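Long-range contacts in putative sugar ABC transporter, substrate-binding protein (Clostridium phytofermentans, PDB 4WZZ), which binds L-rhamnose and probably serves as the sugar-capturing, solute-binding component of an ABC transporter: residues L275-D285 against E360-Y371; V112-D123 against G136-N147. All coordinates share one frame; numbering follows the deposited sequence.

Interaction 1: residues L275-D285 against E360-Y371; sequences LPSEMADYIGD and EPSNIAEWAKVY. With EDO (1,2-ethanediol), chain D.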
loop_
_atom_site.group_PDB
_atom_site.type_symbol
_atom_site.label_atom_id
_atom_site.label_comp_id
_atom_site.label_asym_id
_atom_site.label_seq_id
_atom_site.Cartn_x
_atom_site.Cartn_y
_atom_site.Cartn_z
ATOM N N LEU A 275 -6.939 5.758 4.940
ATOM C CA LEU A 275 -8.148 4.981 5.224
ATOM C C LEU A 275 -9.302 5.938 5.415
ATOM O O LEU A 275 -9.201 6.864 6.225
ATOM C CB LEU A 275 -7.995 4.164 6.505
ATOM C CG LEU A 275 -7.069 2.940 6.422
ATOM C CD1 LEU A 275 -6.944 2.280 7.770
ATOM C CD2 LEU A 275 -7.550 1.918 5.418
ATOM N N PRO A 276 -10.401 5.731 4.676
ATOM C CA PRO A 276 -11.588 6.569 4.922
ATOM C C PRO A 276 -12.016 6.640 6.401
ATOM O O PRO A 276 -12.376 7.713 6.923
ATOM C CB PRO A 276 -12.658 5.902 4.051
ATOM C CG PRO A 276 -11.868 5.304 2.883
ATOM C CD PRO A 276 -10.603 4.786 3.554
ATOM N N SER A 277 -11.957 5.514 7.094
ATOM C CA SER A 277 -12.337 5.433 8.510
ATOM C C SER A 277 -11.526 6.388 9.402
ATOM O O SER A 277 -12.066 6.993 10.330
ATOM C CB SER A 277 -12.189 3.998 9.018
ATOM O OG SER A 277 -10.830 3.590 8.936
ATOM N N GLU A 278 -10.234 6.513 9.127
ATOM C CA GLU A 278 -9.347 7.383 9.892
ATOM C C GLU A 278 -9.391 8.851 9.446
ATOM O O GLU A 278 -9.187 9.770 10.250
ATOM C CB GLU A 278 -7.910 6.872 9.763
ATOM C CG GLU A 278 -7.689 5.546 10.447
ATOM C CD GLU A 278 -6.222 5.158 10.485
ATOM O OE1 GLU A 278 -5.550 5.230 9.445
ATOM O OE2 GLU A 278 -5.747 4.767 11.563
HETATM N N MSE A 279 -9.632 9.083 8.163
HETATM C CA MSE A 279 -9.493 10.418 7.624
HETATM C C MSE A 279 -10.810 11.175 7.539
HETATM O O MSE A 279 -10.792 12.356 7.264
HETATM C CB MSE A 279 -8.866 10.364 6.234
HETATM C CG MSE A 279 -7.424 9.939 6.239
HETATM SE SE MSE A 279 -6.337 11.275 7.158
HETATM C CE MSE A 279 -6.612 12.781 5.916
ATOM N N ALA A 280 -11.926 10.504 7.797
ATOM C CA ALA A 280 -13.249 11.102 7.597
ATOM C C ALA A 280 -13.385 12.507 8.216
ATOM O O ALA A 280 -13.883 13.446 7.582
ATOM C CB ALA A 280 -14.299 10.192 8.159
ATOM N N ASP A 281 -12.929 12.665 9.443
ATOM C CA ASP A 281 -13.143 13.941 10.130
ATOM C C ASP A 281 -12.172 15.027 9.671
ATOM O O ASP A 281 -12.334 16.197 10.062
ATOM C CB ASP A 281 -13.041 13.764 11.631
ATOM C CG ASP A 281 -14.077 12.796 12.189
ATOM O OD1 ASP A 281 -15.117 12.548 11.524
ATOM O OD2 ASP A 281 -13.848 12.291 13.314
ATOM N N TYR A 282 -11.166 14.669 8.863
ATOM C CA TYR A 282 -10.189 15.634 8.385
ATOM C C TYR A 282 -10.420 16.053 6.962
ATOM O O TYR A 282 -9.688 16.887 6.429
ATOM C CB TYR A 282 -8.790 15.053 8.460
ATOM C CG TYR A 282 -8.356 14.668 9.826
ATOM C CD1 TYR A 282 -8.122 15.633 10.800
ATOM C CD2 TYR A 282 -8.114 13.353 10.145
ATOM C CE1 TYR A 282 -7.695 15.289 12.042
ATOM C CE2 TYR A 282 -7.688 12.997 11.384
ATOM C CZ TYR A 282 -7.466 13.962 12.330
ATOM O OH TYR A 282 -7.020 13.589 13.564
ATOM N N ILE A 283 -11.415 15.449 6.327
ATOM C CA ILE A 283 -11.680 15.717 4.932
ATOM C C ILE A 283 -12.774 16.757 4.787
ATOM O O ILE A 283 -13.850 16.634 5.379
ATOM C CB ILE A 283 -12.001 14.415 4.188
ATOM C CG1 ILE A 283 -10.703 13.606 4.053
ATOM C CG2 ILE A 283 -12.672 14.688 2.842
ATOM C CD1 ILE A 283 -10.906 12.201 3.516
ATOM N N GLY A 284 -12.477 17.785 4.003
ATOM C CA GLY A 284 -13.399 18.888 3.779
ATOM C C GLY A 284 -12.783 19.908 2.845
ATOM O O GLY A 284 -11.565 20.053 2.789
ATOM N N ASP A 285 -13.636 20.644 2.137
ATOM C CA ASP A 285 -13.177 21.684 1.228
ATOM C C ASP A 285 -13.445 23.049 1.862
ATOM O O ASP A 285 -14.281 23.797 1.385
ATOM C CB ASP A 285 -13.915 21.558 -0.117
ATOM C CG ASP A 285 -13.391 22.521 -1.174
ATOM O OD1 ASP A 285 -12.189 22.868 -1.131
ATOM O OD2 ASP A 285 -14.200 22.927 -2.052
ATOM N N GLU A 360 -13.446 11.903 -1.167
ATOM C CA GLU A 360 -13.619 13.344 -1.124
ATOM C C GLU A 360 -14.889 13.624 -0.328
ATOM O O GLU A 360 -15.612 12.713 0.052
ATOM C CB GLU A 360 -13.718 13.883 -2.553
ATOM C CG GLU A 360 -14.782 13.196 -3.390
ATOM C CD GLU A 360 -14.917 13.815 -4.771
ATOM O OE1 GLU A 360 -15.065 15.053 -4.865
ATOM O OE2 GLU A 360 -14.878 13.058 -5.755
ATOM N N PRO A 361 -15.182 14.907 -0.055
ATOM C CA PRO A 361 -16.369 15.203 0.747
ATOM C C PRO A 361 -17.663 14.557 0.246
ATOM O O PRO A 361 -18.546 14.179 1.027
ATOM C CB PRO A 361 -16.464 16.735 0.655
ATOM C CG PRO A 361 -15.005 17.163 0.528
ATOM C CD PRO A 361 -14.335 16.089 -0.292
ATOM N N SER A 362 -17.794 14.420 -1.064
ATOM C CA SER A 362 -19.040 13.888 -1.608
ATOM C C SER A 362 -19.241 12.384 -1.376
ATOM O O SER A 362 -20.324 11.882 -1.592
ATOM C CB SER A 362 -19.149 14.216 -3.098
ATOM O OG SER A 362 -18.148 13.557 -3.851
ATOM N N ASN A 363 -18.206 11.658 -0.943
ATOM C CA ASN A 363 -18.346 10.212 -0.742
ATOM C C ASN A 363 -17.654 9.662 0.488
ATOM O O ASN A 363 -17.673 8.471 0.709
ATOM C CB ASN A 363 -17.859 9.409 -1.965
ATOM C CG ASN A 363 -16.350 9.492 -2.175
ATOM O OD1 ASN A 363 -15.614 9.989 -1.338
ATOM N ND2 ASN A 363 -15.888 8.941 -3.296
ATOM N N ILE A 364 -17.061 10.509 1.315
ATOM C CA ILE A 364 -16.173 9.992 2.367
ATOM C C ILE A 364 -16.939 9.249 3.461
ATOM O O ILE A 364 -16.500 8.197 3.909
ATOM C CB ILE A 364 -15.272 11.127 2.956
ATOM C CG1 ILE A 364 -14.375 10.627 4.094
ATOM C CG2 ILE A 364 -16.127 12.298 3.467
ATOM C CD1 ILE A 364 -13.424 9.573 3.684
ATOM N N ALA A 365 -18.092 9.765 3.879
ATOM C CA ALA A 365 -18.746 9.212 5.052
ATOM C C ALA A 365 -19.210 7.773 4.809
ATOM O O ALA A 365 -19.066 6.910 5.682
ATOM C CB ALA A 365 -19.901 10.104 5.488
ATOM N N GLU A 366 -19.742 7.495 3.619
ATOM C CA GLU A 366 -20.259 6.144 3.333
ATOM C C GLU A 366 -19.123 5.123 3.335
ATOM O O GLU A 366 -19.292 4.005 3.809
ATOM C CB GLU A 366 -21.052 6.113 2.016
ATOM C CG GLU A 366 -20.212 6.368 0.779
ATOM C CD GLU A 366 -21.012 6.875 -0.385
ATOM O OE1 GLU A 366 -21.226 6.096 -1.336
ATOM O OE2 GLU A 366 -21.424 8.057 -0.365
ATOM N N TRP A 367 -17.938 5.525 2.861
ATOM C CA TRP A 367 -16.818 4.605 2.782
ATOM C C TRP A 367 -16.109 4.420 4.110
ATOM O O TRP A 367 -15.404 3.428 4.295
ATOM C CB TRP A 367 -15.831 5.032 1.687
ATOM C CG TRP A 367 -16.358 4.741 0.320
ATOM C CD1 TRP A 367 -16.984 5.603 -0.511
ATOM C CD2 TRP A 367 -16.325 3.473 -0.370
ATOM N NE1 TRP A 367 -17.347 4.970 -1.674
ATOM C CE2 TRP A 367 -16.956 3.660 -1.613
ATOM C CE3 TRP A 367 -15.814 2.212 -0.055
ATOM C CZ2 TRP A 367 -17.092 2.633 -2.556
ATOM C CZ3 TRP A 367 -15.954 1.191 -0.995
ATOM C CH2 TRP A 367 -16.596 1.406 -2.222
ATOM N N ALA A 368 -16.298 5.365 5.030
ATOM C CA ALA A 368 -15.622 5.325 6.321
ATOM C C ALA A 368 -16.089 4.125 7.141
ATOM O O ALA A 368 -15.394 3.699 8.060
ATOM C CB ALA A 368 -15.867 6.599 7.071
ATOM N N LYS A 369 -17.261 3.597 6.805
ATOM C CA LYS A 369 -17.761 2.414 7.482
ATOM C C LYS A 369 -17.284 1.107 6.857
ATOM O O LYS A 369 -17.570 0.026 7.400
ATOM C CB LYS A 369 -19.293 2.436 7.525
ATOM C CG LYS A 369 -19.849 3.577 8.374
ATOM C CD LYS A 369 -19.251 3.621 9.794
ATOM C CE LYS A 369 -20.182 3.000 10.844
ATOM N NZ LYS A 369 -19.709 3.268 12.255
ATOM N N VAL A 370 -16.582 1.193 5.732
ATOM C CA VAL A 370 -16.118 0.004 5.015
ATOM C C VAL A 370 -14.664 -0.313 5.393
ATOM O O VAL A 370 -14.337 -1.454 5.718
ATOM C CB VAL A 370 -16.235 0.158 3.490
ATOM C CG1 VAL A 370 -15.963 -1.166 2.787
ATOM C CG2 VAL A 370 -17.612 0.687 3.105
ATOM N N TYR A 371 -13.795 0.697 5.376
ATOM C CA TYR A 371 -12.423 0.505 5.837
ATOM C C TYR A 371 -11.788 1.834 6.219
ATOM O O TYR A 371 -10.775 1.873 6.932
ATOM C CB TYR A 371 -11.560 -0.214 4.791
ATOM C CG TYR A 371 -11.618 0.300 3.378
ATOM C CD1 TYR A 371 -10.804 1.354 2.956
ATOM C CD2 TYR A 371 -12.455 -0.295 2.431
ATOM C CE1 TYR A 371 -10.841 1.798 1.657
ATOM C CE2 TYR A 371 -12.497 0.145 1.141
ATOM C CZ TYR A 371 -11.683 1.189 0.741
ATOM O OH TYR A 371 -11.721 1.612 -0.579
ATOM O OXT TYR A 371 -12.324 2.875 5.825
HETATM C C1 EDO D . -13.300 1.543 -3.397
HETATM O O1 EDO D . -12.889 0.442 -2.583
HETATM C C2 EDO D . -13.364 1.065 -4.840
HETATM O O2 EDO D . -12.031 0.698 -5.227
#
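S277 receives the chain end, Y371, so that the C-terminal carboxylate sits at the N-terminal turn of the short helix 276-279, in the lobe of this periplasmic-binding-protein fold that is built on the four-stranded parallel sheet. The backbone N of S277 donates to Y371 OXT (3.0 Å, bent to 142°), and its OG donates to Y371 O at 2.6 Å from above the carboxylate plane. With chi1 at 63°, OG lies between its own N and carbonyl carbon, which lets hydroxyl and amide hold the two oxygens of one group. The helix N terminus probably also favours the negative charge.

Beside this grip the contact is apolar. The P276 ring meets the Y371 ring obliquely, CD lying 3.5 Å from Y371 CD1, and its CB rests against W367 CB. L275 flanks the same carboxylate with CD2. I364 reaches in from the other segment: its CG1 extends anti to the backbone N (178°), carrying CD1 onto P276 CA and to 3.6 Å from I283 CD1. A280 meets I364 CG1 with its CA and turns its methyl, CB, to 4.1 Å from both I364 CG1 and A368 CB. Farther along, the I283 and P361 side chains cross at about a right angle, with I283 CG2 3.8 Å from P361 CD, while P361 CG touches G284 CA.

In the second shell, N363 OD1 takes a nearly straight bond from E360 N (2.9 Å), and its ND2 bonds K358 O, tying the turn before helix 364-368 to strand 357-359. The W367 ring meets F359 edge-to-face and F357 with the planes inclined, and L296 and M294 of the paired strand support L275 and I283. An ethanediol, probably from the crystallisation liquor, lays C1 over one W367 face; its O1 lies at the Y371 ring edge, in the ring plane, sharing a 2.6 Å hydrogen bond with Y371 OH.

Interaction 2: residues V112-D123 against G136-N147; sequences VDCIAIAANDTD and GIHVLSLDSATN. With RAM (alpha-L-rhamnopyranose), chain B.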
loop_
_atom_site.group_PDB
_atom_site.type_symbol
_atom_site.label_atom_id
_atom_site.label_comp_id
_atom_site.label_asym_id
_atom_site.label_seq_id
_atom_site.Cartn_x
_atom_site.Cartn_y
_atom_site.Cartn_z
ATOM N N VAL A 112 4.320 -24.200 6.296
ATOM C CA VAL A 112 3.222 -23.684 5.484
ATOM C C VAL A 112 3.443 -23.998 4.008
ATOM O O VAL A 112 4.552 -24.290 3.591
ATOM C CB VAL A 112 3.045 -22.166 5.648
ATOM C CG1 VAL A 112 2.864 -21.806 7.128
ATOM C CG2 VAL A 112 4.219 -21.381 5.017
ATOM N N ASP A 113 2.369 -23.915 3.233
ATOM C CA ASP A 113 2.400 -24.223 1.808
ATOM C C ASP A 113 2.624 -22.985 0.946
ATOM O O ASP A 113 3.108 -23.084 -0.197
ATOM C CB ASP A 113 1.084 -24.908 1.416
ATOM C CG ASP A 113 0.854 -26.197 2.183
ATOM O OD1 ASP A 113 1.615 -27.157 1.935
ATOM O OD2 ASP A 113 -0.081 -26.269 3.012
ATOM N N CYS A 114 2.266 -21.825 1.487
ATOM C CA CYS A 114 2.311 -20.583 0.731
ATOM C C CYS A 114 2.602 -19.435 1.679
ATOM O O CYS A 114 2.137 -19.437 2.817
ATOM C CB CYS A 114 0.975 -20.379 0.030
ATOM S SG CYS A 114 0.863 -18.872 -0.944
ATOM N N ILE A 115 3.417 -18.496 1.217
ATOM C CA ILE A 115 3.670 -17.243 1.929
ATOM C C ILE A 115 3.270 -16.082 1.027
ATOM O O ILE A 115 3.673 -16.021 -0.134
ATOM C CB ILE A 115 5.163 -17.120 2.320
ATOM C CG1 ILE A 115 5.501 -18.143 3.400
ATOM C CG2 ILE A 115 5.511 -15.694 2.809
ATOM C CD1 ILE A 115 6.958 -18.184 3.745
ATOM N N ALA A 116 2.453 -15.179 1.564
ATOM C CA ALA A 116 2.100 -13.945 0.880
ATOM C C ALA A 116 2.706 -12.833 1.708
ATOM O O ALA A 116 2.411 -12.729 2.888
ATOM C CB ALA A 116 0.579 -13.785 0.805
ATOM N N ILE A 117 3.554 -12.012 1.100
ATOM C CA ILE A 117 4.289 -11.026 1.871
ATOM C C ILE A 117 4.243 -9.607 1.294
ATOM O O ILE A 117 4.356 -9.403 0.091
ATOM C CB ILE A 117 5.723 -11.487 2.087
ATOM C CG1 ILE A 117 6.467 -10.504 2.992
ATOM C CG2 ILE A 117 6.441 -11.722 0.752
ATOM C CD1 ILE A 117 7.633 -11.135 3.740
ATOM N N ALA A 118 4.052 -8.646 2.198
ATOM C CA ALA A 118 4.109 -7.221 1.891
ATOM C C ALA A 118 5.459 -6.723 2.372
ATOM O O ALA A 118 5.684 -6.564 3.579
ATOM C CB ALA A 118 2.993 -6.479 2.590
ATOM N N ALA A 119 6.370 -6.519 1.423
ATOM C CA ALA A 119 7.783 -6.363 1.734
ATOM C C ALA A 119 8.158 -5.053 2.375
ATOM O O ALA A 119 7.748 -3.985 1.916
ATOM C CB ALA A 119 8.624 -6.544 0.448
ATOM N N ASN A 120 8.972 -5.139 3.419
ATOM C CA ASN A 120 9.538 -3.946 4.058
ATOM C C ASN A 120 10.843 -3.512 3.413
ATOM O O ASN A 120 11.378 -2.441 3.719
ATOM C CB ASN A 120 9.759 -4.191 5.542
ATOM C CG ASN A 120 8.459 -4.247 6.316
ATOM O OD1 ASN A 120 7.472 -3.624 5.931
ATOM N ND2 ASN A 120 8.450 -4.989 7.407
ATOM N N ASP A 121 11.350 -4.342 2.513
ATOM C CA ASP A 121 12.574 -4.040 1.770
ATOM C C ASP A 121 12.522 -4.900 0.522
ATOM O O ASP A 121 12.059 -6.052 0.564
ATOM C CB ASP A 121 13.807 -4.367 2.607
ATOM C CG ASP A 121 15.127 -3.941 1.931
ATOM O OD1 ASP A 121 15.575 -4.617 0.976
ATOM O OD2 ASP A 121 15.720 -2.943 2.386
ATOM N N THR A 122 12.982 -4.346 -0.592
ATOM C CA THR A 122 12.778 -4.986 -1.867
ATOM C C THR A 122 13.698 -6.202 -2.019
ATOM O O THR A 122 13.328 -7.196 -2.657
ATOM C CB THR A 122 13.045 -3.987 -2.999
ATOM O OG1 THR A 122 12.526 -2.701 -2.611
ATOM C CG2 THR A 122 12.378 -4.447 -4.269
ATOM N N ASP A 123 14.876 -6.120 -1.405
ATOM C CA ASP A 123 15.945 -7.096 -1.639
ATOM C C ASP A 123 16.378 -7.932 -0.420
ATOM O O ASP A 123 16.858 -9.060 -0.564
ATOM C CB ASP A 123 17.173 -6.364 -2.170
ATOM C CG ASP A 123 16.951 -5.773 -3.556
ATOM O OD1 ASP A 123 16.230 -6.376 -4.373
ATOM O OD2 ASP A 123 17.506 -4.693 -3.828
ATOM N N GLY A 136 9.873 -25.809 -1.035
ATOM C CA GLY A 136 8.651 -26.072 -1.775
ATOM C C GLY A 136 7.509 -25.118 -1.463
ATOM O O GLY A 136 6.362 -25.375 -1.816
ATOM N N ILE A 137 7.810 -24.002 -0.818
ATOM C CA ILE A 137 6.773 -23.024 -0.493
ATOM C C ILE A 137 6.542 -21.991 -1.608
ATOM O O ILE A 137 7.470 -21.345 -2.085
ATOM C CB ILE A 137 7.116 -22.293 0.807
ATOM C CG1 ILE A 137 7.295 -23.318 1.928
ATOM C CG2 ILE A 137 6.024 -21.254 1.141
ATOM C CD1 ILE A 137 7.770 -22.756 3.265
ATOM N N HIS A 138 5.289 -21.859 -2.025
ATOM C CA HIS A 138 4.916 -20.841 -2.995
ATOM C C HIS A 138 5.046 -19.475 -2.353
ATOM O O HIS A 138 4.461 -19.232 -1.306
ATOM C CB HIS A 138 3.469 -21.033 -3.442
ATOM C CG HIS A 138 3.235 -22.318 -4.178
ATOM N ND1 HIS A 138 3.356 -22.420 -5.544
ATOM C CD2 HIS A 138 2.872 -23.543 -3.736
ATOM C CE1 HIS A 138 3.107 -23.665 -5.914
ATOM N NE2 HIS A 138 2.804 -24.367 -4.836
ATOM N N VAL A 139 5.796 -18.579 -2.986
ATOM C CA VAL A 139 5.881 -17.210 -2.471
ATOM C C VAL A 139 5.158 -16.229 -3.390
ATOM O O VAL A 139 5.433 -16.169 -4.588
ATOM C CB VAL A 139 7.332 -16.757 -2.282
ATOM C CG1 VAL A 139 7.359 -15.306 -1.761
ATOM C CG2 VAL A 139 8.061 -17.677 -1.325
ATOM N N LEU A 140 4.243 -15.468 -2.804
ATOM C CA LEU A 140 3.489 -14.424 -3.491
ATOM C C LEU A 140 3.740 -13.131 -2.713
ATOM O O LEU A 140 4.019 -13.169 -1.520
ATOM C CB LEU A 140 1.997 -14.787 -3.461
ATOM C CG LEU A 140 0.961 -13.792 -3.950
ATOM C CD1 LEU A 140 -0.195 -14.512 -4.594
ATOM C CD2 LEU A 140 0.475 -12.917 -2.789
ATOM N N SER A 141 3.678 -11.994 -3.389
ATOM C CA SER A 141 3.849 -10.729 -2.699
ATOM C C SER A 141 2.600 -9.895 -2.948
ATOM O O SER A 141 1.954 -10.056 -3.982
ATOM C CB SER A 141 5.123 -10.059 -3.220
ATOM O OG SER A 141 5.374 -8.825 -2.611
ATOM N N LEU A 142 2.251 -9.032 -1.986
ATOM C CA LEU A 142 1.134 -8.101 -2.125
ATOM C C LEU A 142 1.488 -6.781 -1.448
ATOM O O LEU A 142 2.334 -6.748 -0.552
ATOM C CB LEU A 142 -0.183 -8.640 -1.538
ATOM C CG LEU A 142 -0.382 -8.599 -0.018
ATOM C CD1 LEU A 142 -1.811 -8.957 0.362
ATOM C CD2 LEU A 142 0.593 -9.531 0.679
ATOM N N ASP A 143 0.816 -5.714 -1.883
ATOM C CA ASP A 143 0.866 -4.387 -1.230
ATOM C C ASP A 143 2.197 -3.691 -1.473
ATOM O O ASP A 143 2.241 -2.549 -1.954
ATOM C CB ASP A 143 0.583 -4.516 0.271
ATOM C CG ASP A 143 0.574 -3.185 0.991
ATOM O OD1 ASP A 143 -0.058 -2.232 0.495
ATOM O OD2 ASP A 143 1.191 -3.126 2.067
ATOM N N SER A 144 3.279 -4.368 -1.123
ATOM C CA SER A 144 4.628 -3.845 -1.302
ATOM C C SER A 144 5.506 -4.993 -1.805
ATOM O O SER A 144 5.623 -6.039 -1.160
ATOM C CB SER A 144 5.142 -3.278 0.027
ATOM O OG SER A 144 6.466 -2.776 -0.085
ATOM N N ALA A 145 6.099 -4.806 -2.974
ATOM C CA ALA A 145 6.714 -5.930 -3.686
ATOM C C ALA A 145 8.078 -6.340 -3.129
ATOM O O ALA A 145 8.928 -5.493 -2.834
ATOM C CB ALA A 145 6.847 -5.592 -5.175
ATOM N N THR A 146 8.291 -7.652 -3.027
ATOM C CA THR A 146 9.637 -8.187 -2.954
ATOM C C THR A 146 10.172 -8.100 -4.369
ATOM O O THR A 146 9.412 -7.884 -5.312
ATOM C CB THR A 146 9.673 -9.672 -2.594
ATOM O OG1 THR A 146 8.932 -10.405 -3.580
ATOM C CG2 THR A 146 9.070 -9.903 -1.227
ATOM N N ASN A 147 11.465 -8.301 -4.538
ATOM C CA ASN A 147 11.998 -8.248 -5.894
ATOM C C ASN A 147 11.497 -9.416 -6.765
ATOM O O ASN A 147 10.801 -10.296 -6.282
ATOM C CB ASN A 147 13.518 -8.100 -5.889
ATOM C CG ASN A 147 14.250 -9.318 -5.379
ATOM O OD1 ASN A 147 13.810 -10.459 -5.536
ATOM N ND2 ASN A 147 15.391 -9.069 -4.760
HETATM C C1 RAM B . 0.393 1.938 4.843
HETATM C C2 RAM B . 1.348 0.838 4.395
HETATM C C3 RAM B . 0.876 0.139 3.120
HETATM C C4 RAM B . 0.469 1.152 2.056
HETATM C C5 RAM B . -0.513 2.169 2.634
HETATM C C6 RAM B . -0.858 3.255 1.628
HETATM O O1 RAM B . -0.764 1.353 5.332
HETATM O O2 RAM B . 2.581 1.461 4.204
HETATM O O3 RAM B . 1.937 -0.712 2.695
HETATM O O4 RAM B . -0.113 0.479 0.954
HETATM O O5 RAM B . 0.022 2.789 3.773
HETATM O O HOH W 1 3.779 -25.633 -1.028
#
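L140 drops its CD2 onto the small A116, 3.7 Å from A116 CB, where the parallel strands 114-117 and 138-142 run side by side. L142 CD2 fills the next shallow spot, over the backbone between A116 and A118, and helix 299-315 closes over this face through S310, A309 and A306. On the other face stand I115, I117 and V139; A132 and L129 of helix 126-134 meet I115 and V139. There the I137 CG2 branch leans on I115 CG1 at 3.9 Å, while its CG1 lies on V112 O. At the far end T146 CG2 rests in the corner formed by I117 CG2 and A119 CB, 3.8 Å from each.

The backbone ladder runs from H138 N to I117 O, which is gripped twice, by L142 N and by S141 OG. The hydroxyl, turned anti to its own N (chi1 180°), reaches this oxygen at 2.9 Å nearly along the C=O axis. Past the strands, S144 OG bonds A119 O at 2.7 Å in the carbonyl plane. N147 ND2 sends an almost straight N-H (2.8 Å, 177°) to the anti side of D123 OD1, and N147 OD1 is bonded to S150 OG.

In the turn directly after strand 138-142, D143 presents its carboxylate to rhamnose, OD2 taking O3 at 2.6 Å and OD1 taking O4. The whole is a beta-alpha-beta unit with its sugar-binding residue just past the C-terminal end of a parallel strand.

From the N terminus the chain lays down strand 56-60, beside which strand 114-117 later pairs. Interaction 2 then closes a short loop round helix 126-134 and lies wholly before interaction 1; neither nests in nor crosses the other. After building the four-stranded parallel sheet, the chain reaches 275-285. The 74 residues that follow include helix 299-315, which packs back on the sheet of interaction 2, and strands 338-343 and 349-352, which extend that sheet. Interaction 1 closes this long loop with the chain's last residues. The contact centres are 30 Å apart, on opposite sides of the molecule's centre, with rhamnose bound by D143 and about 7 Å from the L275 side chain.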